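Local coordinates for protein tRNA endonuclease VMS1 (Saccharomyces cerevisiae, PDB 5WHG) that cleaves peptidyl-tRNAs downstream of the ribosome-associated quality control pathway, releasing incompletely synthesized polypeptides for degradation, at residues L27-S39 and S160-Y169. Numbering follows the deposited sequence.
Sequences LSEQLLNSLKLMS and SPYIYFKSKY
Two well-formed backbone bonds, and a weak third from Lys36 N to Lys166 O, tie Lys36 and Met38 to the strand 162-166. Lys166 N donates to Lys36 O at 2.9 Å, in the carbonyl plane and on a lone pair; Met38 N points almost straight (177°) at Tyr164 O, 3.1 Å away, but from above that carbonyl's plane. Between them Leu37 faces Phe165 as an antiparallel non-hydrogen-bonded pair, where Phe165 CA sends a CA-H...O contact to Lys36 O.

Apolar packing fills the side of Leu37 and Phe165. With CG anti to its carbonyl carbon (chi1 -58°), Phe165 turns its ring toward Leu35 and Leu37: Leu35 CD1 lies over one face, Lys36 C sits at the edge, and Leu37 CD1 approaches CE2 at 4.0 Å. The short, weakly bonded strand 36-37 forms one edge of a small antiparallel sheet, next to 162-166, whose other neighbour is 176-179; Leu35 and Phe165 both reach Leu195 of helix 191-198, so large hydrophobic residues suit this side. Cutting Phe165 back to alanine removes the ring and is likely to leave Leu35, Leu37 and Leu195 without their shared apolar partner. Branched Leu37 also extends CD1 to Ile163 CG2, 3.5 Å away.

On the other side, the flexible selenomethionine at Met38 brings SE obliquely to the Tyr164 ring, a Met-aromatic contact 5.4 Å from the centroid, while bending at chi3 (-49°) lays CE against the aliphatic carbons of Lys166. Near helix 29-34, serine suits position Ser34 because its hydroxyl donates to Leu31 O while the small side chain faces Ser167.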
loop_
_atom_site.group_PDB
_atom_site.type_symbol
_atom_site.label_atom_id
_atom_site.label_comp_id
_atom_site.label_asym_id
_atom_site.label_seq_id
_atom_site.Cartn_x
_atom_site.Cartn_y
_atom_site.Cartn_z
ATOM N N LEU A 27 13.221 -1.517 7.327
ATOM C CA LEU A 27 14.357 -2.424 7.386
ATOM C C LEU A 27 15.549 -1.769 8.079
ATOM O O LEU A 27 15.875 -0.603 7.825
ATOM C CB LEU A 27 14.765 -2.854 5.979
ATOM C CG LEU A 27 13.741 -3.468 5.034
ATOM C CD1 LEU A 27 14.289 -3.395 3.612
ATOM C CD2 LEU A 27 13.440 -4.911 5.422
ATOM N N SER A 28 16.206 -2.539 8.943
ATOM C CA SER A 28 17.419 -2.098 9.618
ATOM C C SER A 28 18.527 -1.798 8.614
ATOM O O SER A 28 18.563 -2.340 7.504
ATOM C CB SER A 28 17.907 -3.177 10.560
ATOM O OG SER A 28 18.278 -4.302 9.783
ATOM N N GLU A 29 19.465 -0.942 9.033
ATOM C CA GLU A 29 20.537 -0.538 8.129
ATOM C C GLU A 29 21.446 -1.713 7.782
ATOM O O GLU A 29 21.964 -1.778 6.660
ATOM C CB GLU A 29 21.347 0.609 8.743
ATOM C CG GLU A 29 22.099 1.474 7.722
ATOM C CD GLU A 29 23.112 2.419 8.369
ATOM O OE1 GLU A 29 23.495 2.177 9.534
ATOM O OE2 GLU A 29 23.527 3.405 7.714
ATOM N N GLN A 30 21.641 -2.650 8.720
ATOM C CA GLN A 30 22.462 -3.827 8.444
ATOM C C GLN A 30 21.875 -4.638 7.299
ATOM O O GLN A 30 22.566 -4.969 6.332
ATOM C CB GLN A 30 22.591 -4.697 9.698
ATOM C CG GLN A 30 23.707 -5.753 9.603
ATOM C CD GLN A 30 23.488 -6.960 10.515
ATOM O OE1 GLN A 30 22.387 -7.508 10.584
ATOM N NE2 GLN A 30 24.543 -7.380 11.212
ATOM N N LEU A 31 20.588 -4.957 7.388
ATOM C CA LEU A 31 19.947 -5.724 6.329
ATOM C C LEU A 31 19.891 -4.934 5.019
ATOM O O LEU A 31 20.072 -5.506 3.939
ATOM C CB LEU A 31 18.557 -6.151 6.793
ATOM C CG LEU A 31 17.689 -6.909 5.796
ATOM C CD1 LEU A 31 18.465 -8.068 5.224
ATOM C CD2 LEU A 31 16.423 -7.403 6.473
ATOM N N LEU A 32 19.672 -3.617 5.094
ATOM C CA LEU A 32 19.577 -2.797 3.888
ATOM C C LEU A 32 20.886 -2.803 3.106
ATOM O O LEU A 32 20.922 -3.175 1.927
ATOM C CB LEU A 32 19.197 -1.366 4.265
ATOM C CG LEU A 32 18.319 -0.618 3.277
ATOM C CD1 LEU A 32 17.260 -1.553 2.777
ATOM C CD2 LEU A 32 17.671 0.536 3.986
ATOM N N ASN A 33 21.976 -2.384 3.760
ATOM C CA ASN A 33 23.288 -2.277 3.127
ATOM C C ASN A 33 23.841 -3.621 2.676
ATOM O O ASN A 33 24.831 -3.641 1.934
ATOM C CB ASN A 33 24.288 -1.614 4.082
ATOM C CG ASN A 33 24.210 -0.097 4.065
ATOM O OD1 ASN A 33 23.202 0.491 3.661
ATOM N ND2 ASN A 33 25.285 0.546 4.501
ATOM N N SER A 34 23.242 -4.734 3.102
ATOM C CA SER A 34 23.647 -6.040 2.598
ATOM C C SER A 34 22.935 -6.412 1.299
ATOM O O SER A 34 23.527 -7.111 0.472
ATOM C CB SER A 34 23.420 -7.131 3.665
ATOM O OG SER A 34 22.098 -7.664 3.664
ATOM N N LEU A 35 21.699 -5.941 1.090
ATOM C CA LEU A 35 20.923 -6.278 -0.105
ATOM C C LEU A 35 21.706 -6.019 -1.391
ATOM O O LEU A 35 22.256 -4.932 -1.593
ATOM C CB LEU A 35 19.631 -5.468 -0.119
ATOM C CG LEU A 35 18.608 -5.794 0.968
ATOM C CD1 LEU A 35 17.255 -5.162 0.638
ATOM C CD2 LEU A 35 18.469 -7.314 1.190
ATOM N N LYS A 36 21.741 -7.029 -2.266
ATOM C CA LYS A 36 22.448 -6.965 -3.541
ATOM C C LYS A 36 21.528 -7.487 -4.636
ATOM O O LYS A 36 21.030 -8.616 -4.542
ATOM C CB LYS A 36 23.741 -7.798 -3.518
ATOM C CG LYS A 36 24.639 -7.617 -2.299
ATOM C CD LYS A 36 25.316 -6.252 -2.260
ATOM C CE LYS A 36 26.489 -6.275 -1.282
ATOM N NZ LYS A 36 27.371 -5.075 -1.374
ATOM N N LEU A 37 21.319 -6.678 -5.680
ATOM C CA LEU A 37 20.321 -6.990 -6.698
ATOM C C LEU A 37 20.799 -8.076 -7.656
ATOM O O LEU A 37 21.891 -7.980 -8.225
ATOM C CB LEU A 37 19.966 -5.746 -7.503
ATOM C CG LEU A 37 19.011 -6.124 -8.642
ATOM C CD1 LEU A 37 17.579 -6.270 -8.119
ATOM C CD2 LEU A 37 19.096 -5.167 -9.816
HETATM N N MSE A 38 19.952 -9.081 -7.872
HETATM C CA MSE A 38 20.227 -10.133 -8.841
HETATM C C MSE A 38 19.888 -9.768 -10.295
HETATM O O MSE A 38 18.820 -9.232 -10.574
HETATM C CB MSE A 38 19.462 -11.386 -8.459
HETATM C CG MSE A 38 19.574 -12.468 -9.496
HETATM SE SE MSE A 38 18.902 -14.155 -8.843
HETATM C CE MSE A 38 19.834 -14.215 -7.134
ATOM N N SER A 39 20.798 -10.073 -11.218
ATOM C CA SER A 39 20.548 -9.895 -12.650
ATOM C C SER A 39 21.201 -11.009 -13.471
ATOM O O SER A 39 20.968 -12.199 -13.238
ATOM C CB SER A 39 21.062 -8.532 -13.127
ATOM O OG SER A 39 20.871 -8.365 -14.524
ATOM N N SER A 160 8.240 -12.983 -14.459
ATOM C CA SER A 160 8.253 -13.096 -13.002
ATOM C C SER A 160 7.780 -11.827 -12.292
ATOM O O SER A 160 8.193 -10.716 -12.639
ATOM C CB SER A 160 9.653 -13.441 -12.500
ATOM O OG SER A 160 9.695 -13.365 -11.082
ATOM N N PRO A 161 6.938 -12.004 -11.268
ATOM C CA PRO A 161 6.388 -10.848 -10.544
ATOM C C PRO A 161 7.336 -10.215 -9.544
ATOM O O PRO A 161 6.992 -9.159 -8.993
ATOM C CB PRO A 161 5.185 -11.449 -9.812
ATOM C CG PRO A 161 5.630 -12.857 -9.523
ATOM C CD PRO A 161 6.447 -13.282 -10.726
ATOM N N TYR A 162 8.499 -10.814 -9.283
ATOM C CA TYR A 162 9.370 -10.394 -8.192
ATOM C C TYR A 162 10.671 -9.784 -8.689
ATOM O O TYR A 162 11.079 -9.929 -9.844
ATOM C CB TYR A 162 9.742 -11.561 -7.281
ATOM C CG TYR A 162 8.625 -12.270 -6.581
ATOM C CD1 TYR A 162 7.781 -11.592 -5.710
ATOM C CD2 TYR A 162 8.461 -13.648 -6.733
ATOM C CE1 TYR A 162 6.776 -12.256 -5.044
ATOM C CE2 TYR A 162 7.470 -14.319 -6.072
ATOM C CZ TYR A 162 6.626 -13.622 -5.232
ATOM O OH TYR A 162 5.623 -14.300 -4.583
ATOM N N ILE A 163 11.337 -9.132 -7.745
ATOM C CA ILE A 163 12.718 -8.690 -7.849
ATOM C C ILE A 163 13.456 -9.313 -6.671
ATOM O O ILE A 163 12.874 -9.461 -5.587
ATOM C CB ILE A 163 12.791 -7.146 -7.851
ATOM C CG1 ILE A 163 12.415 -6.610 -9.232
ATOM C CG2 ILE A 163 14.143 -6.632 -7.404
ATOM C CD1 ILE A 163 12.556 -5.123 -9.365
ATOM N N TYR A 164 14.710 -9.731 -6.894
ATOM C CA TYR A 164 15.451 -10.556 -5.939
ATOM C C TYR A 164 16.709 -9.857 -5.445
ATOM O O TYR A 164 17.375 -9.138 -6.201
ATOM C CB TYR A 164 15.850 -11.895 -6.552
ATOM C CG TYR A 164 14.701 -12.652 -7.164
ATOM C CD1 TYR A 164 13.866 -13.427 -6.381
ATOM C CD2 TYR A 164 14.454 -12.594 -8.530
ATOM C CE1 TYR A 164 12.808 -14.123 -6.931
ATOM C CE2 TYR A 164 13.402 -13.291 -9.091
ATOM C CZ TYR A 164 12.576 -14.054 -8.282
ATOM O OH TYR A 164 11.519 -14.752 -8.823
ATOM N N PHE A 165 17.030 -10.092 -4.173
ATOM C CA PHE A 165 18.293 -9.674 -3.579
ATOM C C PHE A 165 18.972 -10.866 -2.901
ATOM O O PHE A 165 18.333 -11.874 -2.571
ATOM C CB PHE A 165 18.094 -8.535 -2.564
ATOM C CG PHE A 165 17.435 -7.322 -3.140
ATOM C CD1 PHE A 165 16.047 -7.203 -3.142
ATOM C CD2 PHE A 165 18.194 -6.301 -3.693
ATOM C CE1 PHE A 165 15.427 -6.083 -3.683
ATOM C CE2 PHE A 165 17.578 -5.175 -4.244
ATOM C CZ PHE A 165 16.189 -5.067 -4.232
ATOM N N LYS A 166 20.285 -10.743 -2.685
ATOM C CA LYS A 166 21.060 -11.772 -2.001
ATOM C C LYS A 166 21.666 -11.217 -0.714
ATOM O O LYS A 166 21.941 -10.014 -0.619
ATOM C CB LYS A 166 22.172 -12.323 -2.907
ATOM C CG LYS A 166 21.741 -12.616 -4.344
ATOM C CD LYS A 166 22.796 -13.438 -5.055
ATOM C CE LYS A 166 23.236 -12.827 -6.383
ATOM N NZ LYS A 166 24.605 -13.346 -6.806
ATOM N N SER A 167 21.888 -12.112 0.274
ATOM C CA SER A 167 22.408 -11.726 1.592
ATOM C C SER A 167 22.718 -12.889 2.542
ATOM O O SER A 167 23.875 -13.324 2.621
ATOM C CB SER A 167 21.429 -10.770 2.278
ATOM O OG SER A 167 20.119 -11.262 2.137
ATOM N N LYS A 168 21.708 -13.378 3.289
ATOM C CA LYS A 168 21.889 -14.285 4.437
ATOM C C LYS A 168 21.134 -15.595 4.225
ATOM O O LYS A 168 19.927 -15.661 4.469
ATOM C CB LYS A 168 21.427 -13.621 5.739
ATOM C CG LYS A 168 22.204 -12.362 6.059
ATOM C CD LYS A 168 22.025 -11.898 7.483
ATOM C CE LYS A 168 23.140 -10.915 7.843
ATOM N NZ LYS A 168 23.114 -9.714 6.989
ATOM N N TYR A 169 21.853 -16.642 3.815
ATOM C CA TYR A 169 21.281 -17.979 3.622
ATOM C C TYR A 169 20.789 -18.574 4.944
ATOM O O TYR A 169 20.961 -19.772 5.219
ATOM C CB TYR A 169 22.319 -18.916 2.995
ATOM C CG TYR A 169 21.956 -19.520 1.649
ATOM C CD1 TYR A 169 21.172 -20.673 1.566
ATOM C CD2 TYR A 169 22.436 -18.961 0.460
ATOM C CE1 TYR A 169 20.855 -21.237 0.337
ATOM C CE2 TYR A 169 22.129 -19.518 -0.772
ATOM C CZ TYR A 169 21.340 -20.653 -0.829
ATOM O OH TYR A 169 21.038 -21.199 -2.055
#